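Long-range contacts in sporozoite-specific SAG protein (Toxoplasma gondii, PDB 2WNK), which is a SAG2-related surface antigen of the parasite's sporozoite stage, built from two SRS domains and probably displayed on the cell membrane: residues Thr45-Thr50 against Ala57-Val62; Asp61-Ala66 against Leu84-Leu89; Glu91-Val96 against His124-Ala129; Ser155-Gly160 against Ser200-Leu205; Ser187-Ala192 against Asp209-Gln214. One frame throughout, in Å; residues are numbered along the deposited sequence.

Interaction 1 (Thr45-Thr50 against Ala57-Val62)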
# COMPACT_ATOMS: atom_id res chain seq x y z
N THR A 45 6.01 -3.36 21.65
CA THR A 45 5.00 -4.24 21.05
C THR A 45 5.66 -5.46 20.44
O THR A 45 6.69 -5.32 19.79
CB THR A 45 4.27 -3.53 19.90
OG1 THR A 45 3.62 -2.36 20.44
CG2 THR A 45 3.21 -4.42 19.28
N LYS A 46 5.05 -6.63 20.64
CA LYS A 46 5.56 -7.86 20.04
C LYS A 46 4.55 -8.44 19.04
O LYS A 46 3.34 -8.15 19.12
CB LYS A 46 5.89 -8.89 21.11
CG LYS A 46 6.93 -8.39 22.11
CD LYS A 46 7.53 -9.55 22.90
CE LYS A 46 8.52 -10.34 22.05
NZ LYS A 46 9.07 -11.56 22.73
N VAL A 47 5.04 -9.24 18.10
CA VAL A 47 4.17 -9.92 17.14
C VAL A 47 4.59 -11.37 17.12
O VAL A 47 5.73 -11.69 17.45
CB VAL A 47 4.33 -9.38 15.72
CG1 VAL A 47 3.98 -7.85 15.71
CG2 VAL A 47 5.77 -9.65 15.20
N CYS A 48 3.70 -12.26 16.68
CA CYS A 48 4.13 -13.66 16.40
C CYS A 48 4.68 -13.75 14.98
O CYS A 48 4.31 -12.96 14.10
CB CYS A 48 3.00 -14.64 16.62
SG CYS A 48 2.54 -14.58 18.34
N THR A 49 5.60 -14.69 14.77
CA THR A 49 6.20 -14.86 13.47
C THR A 49 5.86 -16.23 12.89
O THR A 49 6.34 -16.60 11.82
CB THR A 49 7.73 -14.64 13.52
OG1 THR A 49 8.27 -15.52 14.55
CG2 THR A 49 8.02 -13.15 13.82
N THR A 50 5.04 -16.98 13.62
CA THR A 50 4.37 -18.17 13.12
C THR A 50 2.90 -18.11 13.55
O THR A 50 2.54 -17.40 14.52
CB THR A 50 4.96 -19.44 13.70
OG1 THR A 50 4.92 -19.31 15.12
CG2 THR A 50 6.40 -19.68 13.18
N ALA A 57 8.61 -11.90 17.95
CA ALA A 57 9.67 -10.90 17.83
C ALA A 57 9.11 -9.52 18.20
O ALA A 57 7.90 -9.33 18.16
CB ALA A 57 10.16 -10.87 16.41
N ALA A 58 9.98 -8.57 18.55
CA ALA A 58 9.54 -7.19 18.69
C ALA A 58 9.09 -6.65 17.34
O ALA A 58 9.76 -6.86 16.31
CB ALA A 58 10.67 -6.32 19.26
N LEU A 59 7.98 -5.93 17.35
CA LEU A 59 7.46 -5.36 16.13
C LEU A 59 8.50 -4.53 15.34
O LEU A 59 8.56 -4.60 14.11
CB LEU A 59 6.21 -4.53 16.42
CG LEU A 59 5.66 -3.76 15.22
CD1 LEU A 59 5.20 -4.69 14.10
CD2 LEU A 59 4.49 -2.89 15.67
N LYS A 60 9.30 -3.70 16.02
CA LYS A 60 10.23 -2.83 15.27
C LYS A 60 11.38 -3.57 14.59
O LYS A 60 12.06 -2.99 13.73
CB LYS A 60 10.82 -1.72 16.13
CG LYS A 60 11.04 -2.08 17.57
CD LYS A 60 9.72 -1.85 18.30
CE LYS A 60 8.72 -0.99 17.46
NZ LYS A 60 7.27 -1.13 17.86
N ASP A 61 11.59 -4.81 15.01
CA ASP A 61 12.61 -5.69 14.43
C ASP A 61 12.08 -6.50 13.25
O ASP A 61 12.85 -7.23 12.59
CB ASP A 61 13.09 -6.67 15.50
CG ASP A 61 13.92 -6.00 16.54
OD1 ASP A 61 14.57 -4.98 16.20
OD2 ASP A 61 13.95 -6.50 17.68
N VAL A 62 10.77 -6.44 13.03
CA VAL A 62 10.17 -7.08 11.85
C VAL A 62 9.61 -6.07 10.86
O VAL A 62 9.77 -6.20 9.65
CB VAL A 62 9.08 -8.08 12.26
CG1 VAL A 62 8.48 -8.73 11.03
CG2 VAL A 62 9.69 -9.13 13.12

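Interaction 2 (Asp61-Ala66 against Leu84-Leu89)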
# COMPACT_ATOMS: atom_id res chain seq x y z
N ASP A 61 11.59 -4.81 15.01
CA ASP A 61 12.61 -5.69 14.43
C ASP A 61 12.08 -6.50 13.25
O ASP A 61 12.85 -7.23 12.59
CB ASP A 61 13.09 -6.67 15.50
CG ASP A 61 13.92 -6.00 16.54
OD1 ASP A 61 14.57 -4.98 16.20
OD2 ASP A 61 13.95 -6.50 17.68
N VAL A 62 10.77 -6.44 13.03
CA VAL A 62 10.17 -7.08 11.85
C VAL A 62 9.61 -6.07 10.86
O VAL A 62 9.77 -6.20 9.65
CB VAL A 62 9.08 -8.08 12.26
CG1 VAL A 62 8.48 -8.73 11.03
CG2 VAL A 62 9.69 -9.13 13.12
N LEU A 63 8.96 -5.04 11.39
CA LEU A 63 8.50 -3.92 10.60
C LEU A 63 9.01 -2.66 11.29
O LEU A 63 8.50 -2.27 12.34
CB LEU A 63 6.96 -3.91 10.52
CG LEU A 63 6.30 -5.09 9.80
CD1 LEU A 63 4.79 -5.02 10.04
CD2 LEU A 63 6.61 -5.07 8.31
N LYS A 64 10.00 -2.03 10.68
CA LYS A 64 10.78 -0.97 11.32
C LYS A 64 10.00 0.31 11.61
O LYS A 64 10.39 1.07 12.51
CB LYS A 64 12.00 -0.63 10.47
CG LYS A 64 12.90 -1.79 10.11
CD LYS A 64 13.76 -2.25 11.29
CE LYS A 64 14.97 -3.06 10.81
NZ LYS A 64 14.60 -4.15 9.84
N SER A 65 8.95 0.59 10.85
CA SER A 65 8.15 1.78 11.11
C SER A 65 6.66 1.43 11.10
O SER A 65 5.96 1.65 10.13
CB SER A 65 8.47 2.93 10.13
OG SER A 65 8.67 2.46 8.81
N ALA A 66 6.21 0.84 12.19
CA ALA A 66 4.85 0.37 12.30
C ALA A 66 4.45 0.52 13.76
O ALA A 66 5.31 0.68 14.63
CB ALA A 66 4.77 -1.07 11.89
N LEU A 84 -3.23 -1.85 13.35
CA LEU A 84 -1.84 -1.96 12.98
C LEU A 84 -1.63 -0.94 11.88
O LEU A 84 -2.28 -1.02 10.83
CB LEU A 84 -1.50 -3.36 12.45
CG LEU A 84 -0.04 -3.42 11.97
CD1 LEU A 84 0.89 -3.55 13.19
CD2 LEU A 84 0.20 -4.57 10.92
N THR A 85 -0.73 0.01 12.14
CA THR A 85 -0.36 1.00 11.15
C THR A 85 1.02 0.70 10.63
O THR A 85 1.94 0.47 11.41
CB THR A 85 -0.33 2.38 11.79
OG1 THR A 85 -1.65 2.72 12.22
CG2 THR A 85 0.13 3.44 10.76
N VAL A 86 1.17 0.67 9.30
CA VAL A 86 2.47 0.44 8.69
C VAL A 86 2.90 1.69 7.92
O VAL A 86 2.47 1.92 6.79
CB VAL A 86 2.44 -0.77 7.74
CG1 VAL A 86 3.83 -1.03 7.20
CG2 VAL A 86 1.92 -2.01 8.49
N ASP A 87 3.78 2.46 8.57
CA ASP A 87 4.18 3.80 8.13
C ASP A 87 5.09 3.72 6.89
O ASP A 87 5.00 4.55 5.98
CB ASP A 87 4.91 4.55 9.28
CG ASP A 87 3.98 4.87 10.47
OD1 ASP A 87 2.89 5.42 10.25
OD2 ASP A 87 4.32 4.55 11.64
N ALA A 88 5.98 2.73 6.86
CA ALA A 88 6.83 2.50 5.70
C ALA A 88 6.84 1.01 5.41
O ALA A 88 6.88 0.21 6.35
CB ALA A 88 8.26 3.01 5.95
N LEU A 89 6.74 0.62 4.14
CA LEU A 89 6.73 -0.80 3.78
C LEU A 89 8.14 -1.38 3.85
O LEU A 89 9.12 -0.69 3.58
CB LEU A 89 6.11 -1.07 2.40
CG LEU A 89 4.65 -0.67 2.18
CD1 LEU A 89 4.19 -0.95 0.78
CD2 LEU A 89 3.80 -1.45 3.15

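Interaction 3 (Glu91-Val96 against His124-Ala129)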
# COMPACT_ATOMS: atom_id res chain seq x y z
N GLU A 91 11.48 -3.76 2.96
CA GLU A 91 12.08 -3.96 1.64
C GLU A 91 11.68 -5.28 1.02
O GLU A 91 11.67 -5.42 -0.21
CB GLU A 91 13.59 -3.79 1.61
CG GLU A 91 14.06 -3.20 0.25
CD GLU A 91 13.15 -2.05 -0.24
OE1 GLU A 91 12.37 -2.24 -1.21
OE2 GLU A 91 13.20 -0.95 0.35
N ALA A 92 11.38 -6.27 1.87
CA ALA A 92 10.89 -7.55 1.40
C ALA A 92 9.53 -7.84 2.02
O ALA A 92 9.29 -7.52 3.17
CB ALA A 92 11.86 -8.65 1.78
N GLU A 93 8.66 -8.47 1.24
CA GLU A 93 7.35 -8.91 1.72
C GLU A 93 7.51 -9.82 2.92
O GLU A 93 8.37 -10.73 2.92
CB GLU A 93 6.66 -9.68 0.59
CG GLU A 93 5.54 -10.57 0.99
CD GLU A 93 4.70 -11.01 -0.19
OE1 GLU A 93 4.49 -10.19 -1.10
OE2 GLU A 93 4.25 -12.17 -0.22
N THR A 94 6.69 -9.60 3.95
CA THR A 94 6.76 -10.49 5.08
C THR A 94 5.42 -10.61 5.78
O THR A 94 4.42 -9.95 5.40
CB THR A 94 7.84 -10.03 6.04
OG1 THR A 94 8.06 -11.05 7.03
CG2 THR A 94 7.46 -8.71 6.64
N SER A 95 5.39 -11.47 6.79
CA SER A 95 4.14 -11.79 7.46
C SER A 95 4.30 -11.60 8.96
O SER A 95 5.32 -11.99 9.56
CB SER A 95 3.75 -13.25 7.20
OG SER A 95 3.22 -13.44 5.91
N VAL A 96 3.30 -11.00 9.60
CA VAL A 96 3.19 -11.05 11.04
C VAL A 96 1.89 -11.76 11.45
O VAL A 96 0.93 -11.80 10.70
CB VAL A 96 3.31 -9.67 11.73
CG1 VAL A 96 4.70 -9.04 11.41
CG2 VAL A 96 2.20 -8.72 11.31
N HIS A 124 -3.49 -13.22 10.46
CA HIS A 124 -2.30 -13.22 9.64
C HIS A 124 -2.31 -11.91 8.85
O HIS A 124 -3.27 -11.65 8.10
CB HIS A 124 -2.33 -14.37 8.67
CG HIS A 124 -1.23 -14.33 7.66
ND1 HIS A 124 -1.44 -14.63 6.34
CD2 HIS A 124 0.07 -13.96 7.77
CE1 HIS A 124 -0.30 -14.48 5.67
NE2 HIS A 124 0.62 -14.08 6.52
N ILE A 125 -1.26 -11.11 9.01
CA ILE A 125 -1.16 -9.87 8.24
C ILE A 125 0.03 -10.00 7.30
O ILE A 125 1.18 -10.16 7.76
CB ILE A 125 -1.02 -8.62 9.12
CG1 ILE A 125 -2.23 -8.51 10.08
CG2 ILE A 125 -0.87 -7.39 8.21
CD1 ILE A 125 -2.05 -7.48 11.22
N LEU A 126 -0.26 -9.98 6.00
CA LEU A 126 0.76 -10.01 4.95
C LEU A 126 1.13 -8.57 4.57
O LEU A 126 0.27 -7.79 4.18
CB LEU A 126 0.24 -10.75 3.72
CG LEU A 126 1.32 -10.83 2.62
CD1 LEU A 126 2.51 -11.61 3.08
CD2 LEU A 126 0.79 -11.37 1.29
N VAL A 127 2.40 -8.21 4.70
CA VAL A 127 2.82 -6.86 4.39
C VAL A 127 3.67 -6.91 3.10
O VAL A 127 4.68 -7.60 3.03
CB VAL A 127 3.61 -6.25 5.55
CG1 VAL A 127 4.02 -4.83 5.22
CG2 VAL A 127 2.77 -6.28 6.84
N LYS A 128 3.22 -6.19 2.08
CA LYS A 128 3.90 -6.24 0.77
C LYS A 128 5.18 -5.42 0.79
O LYS A 128 5.34 -4.54 1.65
CB LYS A 128 2.97 -5.70 -0.32
CG LYS A 128 1.68 -6.49 -0.50
CD LYS A 128 1.90 -7.62 -1.49
CE LYS A 128 0.69 -8.54 -1.65
NZ LYS A 128 -0.30 -7.96 -2.60
N ALA A 129 6.10 -5.72 -0.13
CA ALA A 129 7.37 -5.00 -0.17
C ALA A 129 7.14 -3.60 -0.74
O ALA A 129 6.23 -3.39 -1.52
CB ALA A 129 8.41 -5.76 -1.02
O HOH W 1 5.48 -7.95 -2.21

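Interaction 4 (Ser155-Gly160 against Ser200-Leu205)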
# COMPACT_ATOMS: atom_id res chain seq x y z
N SER A 155 8.20 4.48 -13.70
CA SER A 155 7.16 4.14 -12.68
C SER A 155 7.02 5.31 -11.69
O SER A 155 8.03 5.97 -11.35
CB SER A 155 7.42 2.78 -12.05
OG SER A 155 7.31 1.80 -13.11
N PHE A 156 5.87 5.41 -11.04
CA PHE A 156 5.74 6.10 -9.81
C PHE A 156 4.60 5.60 -8.98
O PHE A 156 3.85 4.73 -9.43
CB PHE A 156 5.39 7.56 -10.22
CG PHE A 156 4.12 7.69 -11.09
CD1 PHE A 156 2.91 7.98 -10.44
CD2 PHE A 156 4.13 7.54 -12.47
CE1 PHE A 156 1.73 8.11 -11.17
CE2 PHE A 156 2.95 7.64 -13.25
CZ PHE A 156 1.74 7.93 -12.59
N VAL A 157 4.51 6.14 -7.76
CA VAL A 157 3.46 5.74 -6.80
C VAL A 157 2.60 6.93 -6.42
O VAL A 157 3.13 7.96 -5.99
CB VAL A 157 4.08 5.13 -5.55
CG1 VAL A 157 2.97 4.82 -4.46
CG2 VAL A 157 4.91 3.92 -5.91
N CYS A 158 1.28 6.79 -6.51
CA CYS A 158 0.37 7.78 -5.93
C CYS A 158 0.30 7.43 -4.44
O CYS A 158 -0.32 6.42 -4.08
CB CYS A 158 -1.03 7.72 -6.61
SG CYS A 158 -1.12 8.35 -8.32
N GLY A 159 0.94 8.23 -3.60
CA GLY A 159 1.15 7.85 -2.21
C GLY A 159 0.41 8.71 -1.21
O GLY A 159 -0.20 9.74 -1.54
N GLY A 160 0.50 8.28 0.05
CA GLY A 160 -0.07 9.02 1.18
C GLY A 160 -1.56 9.14 1.00
O GLY A 160 -2.23 8.16 0.62
N SER A 200 -1.20 -0.99 -4.43
CA SER A 200 0.01 -0.36 -3.90
C SER A 200 0.15 1.10 -4.34
O SER A 200 0.96 1.84 -3.81
CB SER A 200 1.22 -1.07 -4.44
OG SER A 200 1.14 -1.09 -5.87
N GLY A 201 -0.64 1.49 -5.34
CA GLY A 201 -0.57 2.85 -5.89
C GLY A 201 0.47 2.97 -6.97
O GLY A 201 0.67 4.04 -7.55
N LEU A 202 1.11 1.86 -7.28
CA LEU A 202 2.10 1.84 -8.37
C LEU A 202 1.54 1.97 -9.76
O LEU A 202 0.56 1.30 -10.12
CB LEU A 202 2.95 0.56 -8.24
CG LEU A 202 4.04 0.37 -9.27
CD1 LEU A 202 5.11 1.43 -9.04
CD2 LEU A 202 4.64 -1.01 -9.00
N ILE A 203 2.14 2.85 -10.55
CA ILE A 203 1.82 3.00 -11.96
C ILE A 203 3.10 2.84 -12.78
O ILE A 203 4.13 3.41 -12.48
CB ILE A 203 1.26 4.40 -12.22
CG1 ILE A 203 -0.08 4.58 -11.47
CG2 ILE A 203 1.08 4.68 -13.70
CD1 ILE A 203 -1.21 3.72 -12.10
N LYS A 204 3.01 2.07 -13.83
CA LYS A 204 4.12 1.93 -14.82
C LYS A 204 3.65 2.47 -16.17
O LYS A 204 2.60 2.06 -16.72
CB LYS A 204 4.52 0.45 -15.01
CG LYS A 204 5.68 0.31 -16.05
CD LYS A 204 6.07 -1.15 -16.31
CE LYS A 204 6.66 -1.74 -15.04
NZ LYS A 204 6.89 -3.21 -15.35
N LEU A 205 4.47 3.34 -16.74
CA LEU A 205 4.23 3.89 -18.07
C LEU A 205 5.26 3.23 -18.99
O LEU A 205 6.47 3.32 -18.72
CB LEU A 205 4.48 5.40 -18.06
CG LEU A 205 4.40 5.93 -19.52
CD1 LEU A 205 2.97 5.78 -20.10
CD2 LEU A 205 4.88 7.36 -19.56

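Interaction 5 (Ser187-Ala192 against Asp209-Gln214)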
# COMPACT_ATOMS: atom_id res chain seq x y z
N SER A 187 -2.58 9.07 -28.68
CA SER A 187 -2.47 10.24 -29.55
C SER A 187 -1.18 11.01 -29.36
O SER A 187 -0.76 11.74 -30.27
CB SER A 187 -3.66 11.21 -29.39
OG SER A 187 -3.48 11.96 -28.19
N LEU A 188 -0.57 10.98 -28.18
CA LEU A 188 0.70 11.68 -28.05
C LEU A 188 1.90 10.75 -28.27
O LEU A 188 2.94 11.14 -28.86
CB LEU A 188 0.78 12.24 -26.65
CG LEU A 188 -0.41 13.12 -26.23
CD1 LEU A 188 -0.10 13.64 -24.84
CD2 LEU A 188 -0.43 14.30 -27.13
N VAL A 189 1.76 9.50 -27.83
CA VAL A 189 2.83 8.52 -27.97
C VAL A 189 2.22 7.22 -28.39
O VAL A 189 1.76 6.43 -27.58
CB VAL A 189 3.66 8.34 -26.67
CG1 VAL A 189 4.88 7.43 -26.93
CG2 VAL A 189 4.17 9.69 -26.11
N PRO A 190 2.13 7.02 -29.71
CA PRO A 190 1.56 5.82 -30.33
C PRO A 190 2.19 4.59 -29.70
O PRO A 190 3.40 4.58 -29.45
CB PRO A 190 1.97 5.99 -31.76
CG PRO A 190 1.77 7.51 -31.95
CD PRO A 190 2.44 8.06 -30.70
N HIS A 191 1.34 3.64 -29.32
CA HIS A 191 1.75 2.30 -28.85
C HIS A 191 2.18 2.28 -27.38
O HIS A 191 2.52 1.23 -26.82
CB HIS A 191 2.85 1.64 -29.74
CG HIS A 191 2.72 1.88 -31.21
ND1 HIS A 191 1.64 1.46 -31.95
CD2 HIS A 191 3.56 2.49 -32.09
CE1 HIS A 191 1.82 1.78 -33.22
NE2 HIS A 191 2.98 2.42 -33.32
N ALA A 192 2.19 3.45 -26.75
CA ALA A 192 2.45 3.52 -25.32
C ALA A 192 1.26 3.01 -24.50
O ALA A 192 0.12 2.99 -24.97
CB ALA A 192 2.79 4.91 -24.90
N ASP A 209 7.97 2.50 -29.43
CA ASP A 209 8.75 3.36 -30.26
C ASP A 209 8.66 4.72 -29.61
O ASP A 209 7.63 5.08 -29.11
CB ASP A 209 8.16 3.48 -31.66
CG ASP A 209 8.25 2.20 -32.45
OD1 ASP A 209 9.18 1.47 -32.35
OD2 ASP A 209 7.35 1.97 -33.20
N LEU A 210 9.74 5.48 -29.70
CA LEU A 210 9.67 6.88 -29.30
C LEU A 210 8.87 7.67 -30.32
O LEU A 210 8.84 7.32 -31.51
CB LEU A 210 11.09 7.45 -29.14
CG LEU A 210 11.89 6.87 -27.96
CD1 LEU A 210 13.34 7.32 -28.05
CD2 LEU A 210 11.26 7.19 -26.63
N PRO A 211 8.23 8.77 -29.88
CA PRO A 211 7.42 9.62 -30.78
C PRO A 211 8.28 10.47 -31.70
O PRO A 211 9.46 10.66 -31.40
CB PRO A 211 6.61 10.49 -29.79
CG PRO A 211 7.59 10.66 -28.63
CD PRO A 211 8.27 9.28 -28.50
N GLN A 212 7.72 10.92 -32.84
CA GLN A 212 8.39 11.81 -33.80
C GLN A 212 8.89 13.11 -33.18
O GLN A 212 9.97 13.59 -33.52
CB GLN A 212 7.43 12.17 -34.90
CG GLN A 212 7.09 10.96 -35.75
CD GLN A 212 6.75 11.34 -37.18
OE1 GLN A 212 5.79 10.83 -37.76
NE2 GLN A 212 7.55 12.24 -37.76
N GLN A 213 8.04 13.72 -32.37
CA GLN A 213 8.41 14.95 -31.63
C GLN A 213 8.37 14.68 -30.14
O GLN A 213 7.64 13.76 -29.69
CB GLN A 213 7.47 16.14 -31.98
CG GLN A 213 7.49 16.55 -33.47
CD GLN A 213 6.71 17.88 -33.74
OE1 GLN A 213 5.88 18.33 -32.95
NE2 GLN A 213 6.98 18.48 -34.87
N GLN A 214 9.15 15.43 -29.38
CA GLN A 214 9.13 15.30 -27.90
C GLN A 214 7.70 15.52 -27.38
O GLN A 214 6.98 16.38 -27.89
CB GLN A 214 10.09 16.30 -27.22
CG GLN A 214 10.06 16.17 -25.69
CD GLN A 214 10.79 17.32 -24.97
OE1 GLN A 214 10.18 18.14 -24.29
NE2 GLN A 214 12.10 17.36 -25.10
O HOH W 2 5.39 3.92 -27.64
O HOH W 3 5.41 6.39 -30.31

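Interaction 1 (Thr45-Thr50 against Ala57-Val62)
V47 and A57 form the hydrogen-bonded pair of a two-stranded antiparallel hairpin: V47 N donates to A57 O at 2.9 Å and A57 N returns the bond to V47 O. The neighbouring K46-A58 pair is non-hydrogen-bonded and brings the backbones to 4.3 Å between K46 CA and A58 CA. A third bond, from L59 N to T45 O at 2.8 Å, is almost straight at hydrogen (174°). Among the side chains, CG1 of V47 is anti to its carbonyl carbon (chi1 -60°) and meets L59 CD1 at 3.8 Å, the two chains crossing at about a right angle. T45 and L59 instead lie side by side, T45 CG2 resting 4.1 Å from L59 CD2. Beyond V47, T49 CG2 touches A57 CB at 4.1 Å.

The polar ends are anchored further out. K46 bends over A57, its CE 4.0 Å from A57 C, and its NZ forms a salt bridge with E56. T45 OG1 binds the carbonyls of E40 and G42, and K60 NZ that of G42. A disulfide from C48 to C53 clips the hairpin loop, while V47 and V62 lean on V96. Reciprocal backbone bonds thus hold the hairpin, V47 and L59 give it an apolar side that V96 continues, and at its margin K46 is paired with E56 while K60 NZ is held by the G42 carbonyl.

Interaction 2 (Asp61-Ala66 against Leu84-Leu89)
S65 O meets the backbone of D87 and A88. D87 N donates to it at 2.8 Å, bent at hydrogen (139°), and A88 N adds a weak, longer bond of 3.4 Å, so that one carbonyl gathers two N-H groups. D87 CB lies 3.2 Å from S65 O. S65 OG, between its backbone N and carbonyl carbon (chi1 40°), lies 2.9 Å from A88 CB, a tight contact.

Among the carbon-to-oxygen contacts, A66 CA approaches T85 O at 3.0 Å, and A66 CB lies 3.3 Å from that oxygen. This is the close approach of the non-hydrogen-bonded A66-V86 pair, whose CA atoms are 4.3 Å apart and whose side chains share one face.

Apolar contact on that face is light: L63 CD1 reaches V86 CG2 at 4.4 Å, and L63 goes on to V127, P90 and T94. Nearby, L84 lies against I125, so this face looks onto the sheet that contains strands 94-101 and 121-127.

T85 carries the pairing onward through backbone bonds with S67, and V86 bonds to G21 and H22. The arrangement is the start of an antiparallel edge strand, 66-72, joining the central strand 80-86 in one layer of an SRS-domain beta sandwich.

Interaction 3 (Glu91-Val96 against His124-Ala129)
T94 and V127 form the first fully bonded rung between strands 94-101 and 121-127: V127 N donates to T94 O at 2.8 Å, nearly straight, and T94 N donates back to V127 O. V96 and I125 repeat this two residues on, with I125 N on V96 O at 2.9 Å. The short strand axes run at 154° to each other, close to antiparallel. On one face the buried V96, I125 and V127 are well covered. V96 CG2 stands between its backbone N and carbonyl carbon and meets I125 CB at 3.9 Å; V62 covers V96, and L63 and P90 cover V127.

The opposite face is more polar. S95 OG and H124 NE2 are hydrogen-bonded at 2.7 Å, either being able to donate; H124 CG, anti to its backbone N (chi1 172°), carries the ring toward strand 94-101, and S95 CB lies in the plane of the imidazole at its edge. F97 stacks with that ring. L126 CD1 sits 3.4 Å from both S95 OG and T94 O, and E93 passes obliquely across it, E93 CG 3.8 Å from L126 CD1.

Toward A129 the pairing gives way to loop. Here a water donates to E93 OE1 and accepts from A129 N, at 3.1 Å from the latter, bridging the two segments. E93 and K128 run side by side, but their charged ends do not meet; K128 NZ forms its salt bridge with E18. The whole is an antiparallel strand pair at the centre of one sheet of an SRS-domain beta sandwich, packed inward and hydrated at its end.

Interaction 4 (Ser155-Gly160 against Ser200-Leu205)
F156 and I203 form the fully bonded rung of an antiparallel pair, I203 N giving a 2.8 Å bond to F156 O and F156 N donating back to I203 O, between short strand axes at 151°, and C158 N adds a 3.0 Å bond to G201 O.

F156 CG stands between the backbone N and carbonyl carbon, and the ring lies beside I203, the two pointing the same way. I203 CB sits over the ring face in a CH-pi contact, 3.8 Å from its centroid, while I203 CG2 reaches F156 CZ at 3.5 Å. On the opposite face of the sheet, which bears S155, V157, L202 and K204, V157 crosses L202 at about a right angle, V157 CG2 to L202 CD1 4.0 Å, and S155 OG packs on K204 CB at 3.6 Å.

G201, at positive phi, carries no CB, which lets it pass close to C158 O. C158 O accepts from K19 NZ of the first SRS domain, and C158 SG is bonded to C221 SG.

The F156-I203 face, covered further by I165, is hydrocarbon held by dispersion and CH-pi attraction, with F156 and I203 satisfying each other's backbone N-H and C=O; the S155-K204 side is more exposed.

Interaction 5 (Ser187-Ala192 against Asp209-Gln214)
V189 touches the ring of P211 with CG1, which, anti to the backbone N (chi1 -173°), comes to 4.2 Å from P211 CD, and the two side chains cross obliquely. On the same proline, P211 CB lies 3.8 Å from L188 O, so the ring is touched by both a methyl group and a carbonyl of segment 187-192. V189 and L188 also rest on Q215 and L217, and P211 on V235, which places this apolar patch over the end of the sheet formed by strands 215-222 and 228-235.

No direct hydrogen bond crosses the contact. Two waters do the joining instead, each donating to both P190 O and D209 O: water 2 is 2.9 Å from D209 O and water 3 is 2.8 Å from it. Each carbonyl is therefore gripped twice, and the facing acceptors, P190 O and D209 O, stay 4.3 Å apart.

Farther out, H191 and D209 approach without bonding. H191 CD2 is 4.0 Å from D209 OD2, and the imidazole and carboxylate planes stand 85° apart; the carboxylate might still favour a positive ring electrostatically. P190 CB lies above one face of that ring, toward its rim.

What presents these groups is a type II beta turn from V189 to A192, closed by A192 N on V189 O at 3.1 Å, with H191 at the positive phi (81°) of its third position. It follows helix 185-188 and faces the loop that leads from strand 202-207 to strand 215-222, an arrangement of two connecting loops packed together through water at one end of an SRS-domain beta sandwich.

From the N terminus, interaction 1 closes the short hairpin loop between strands 46-48 and 56-58. Interaction 2, sharing D61 and V62 with it, closes the excursion through strands 66-72 and 80-86. Interaction 3 follows in series, closing the loop from strand 94-101 to strand 121-127. These three touch: V96 meets V47 and V62, and I125 meets L84, so hairpin and both sheets share one core. In the second SRS domain, interaction 4 closes the long path from strand 152-158 to strand 202-207. Interaction 5 crosses it, 187-192 falling between the segments of interaction 4 and 200-205 between its own; it closes the path through strands 193-194 and 202-207, at the end far from the first domain.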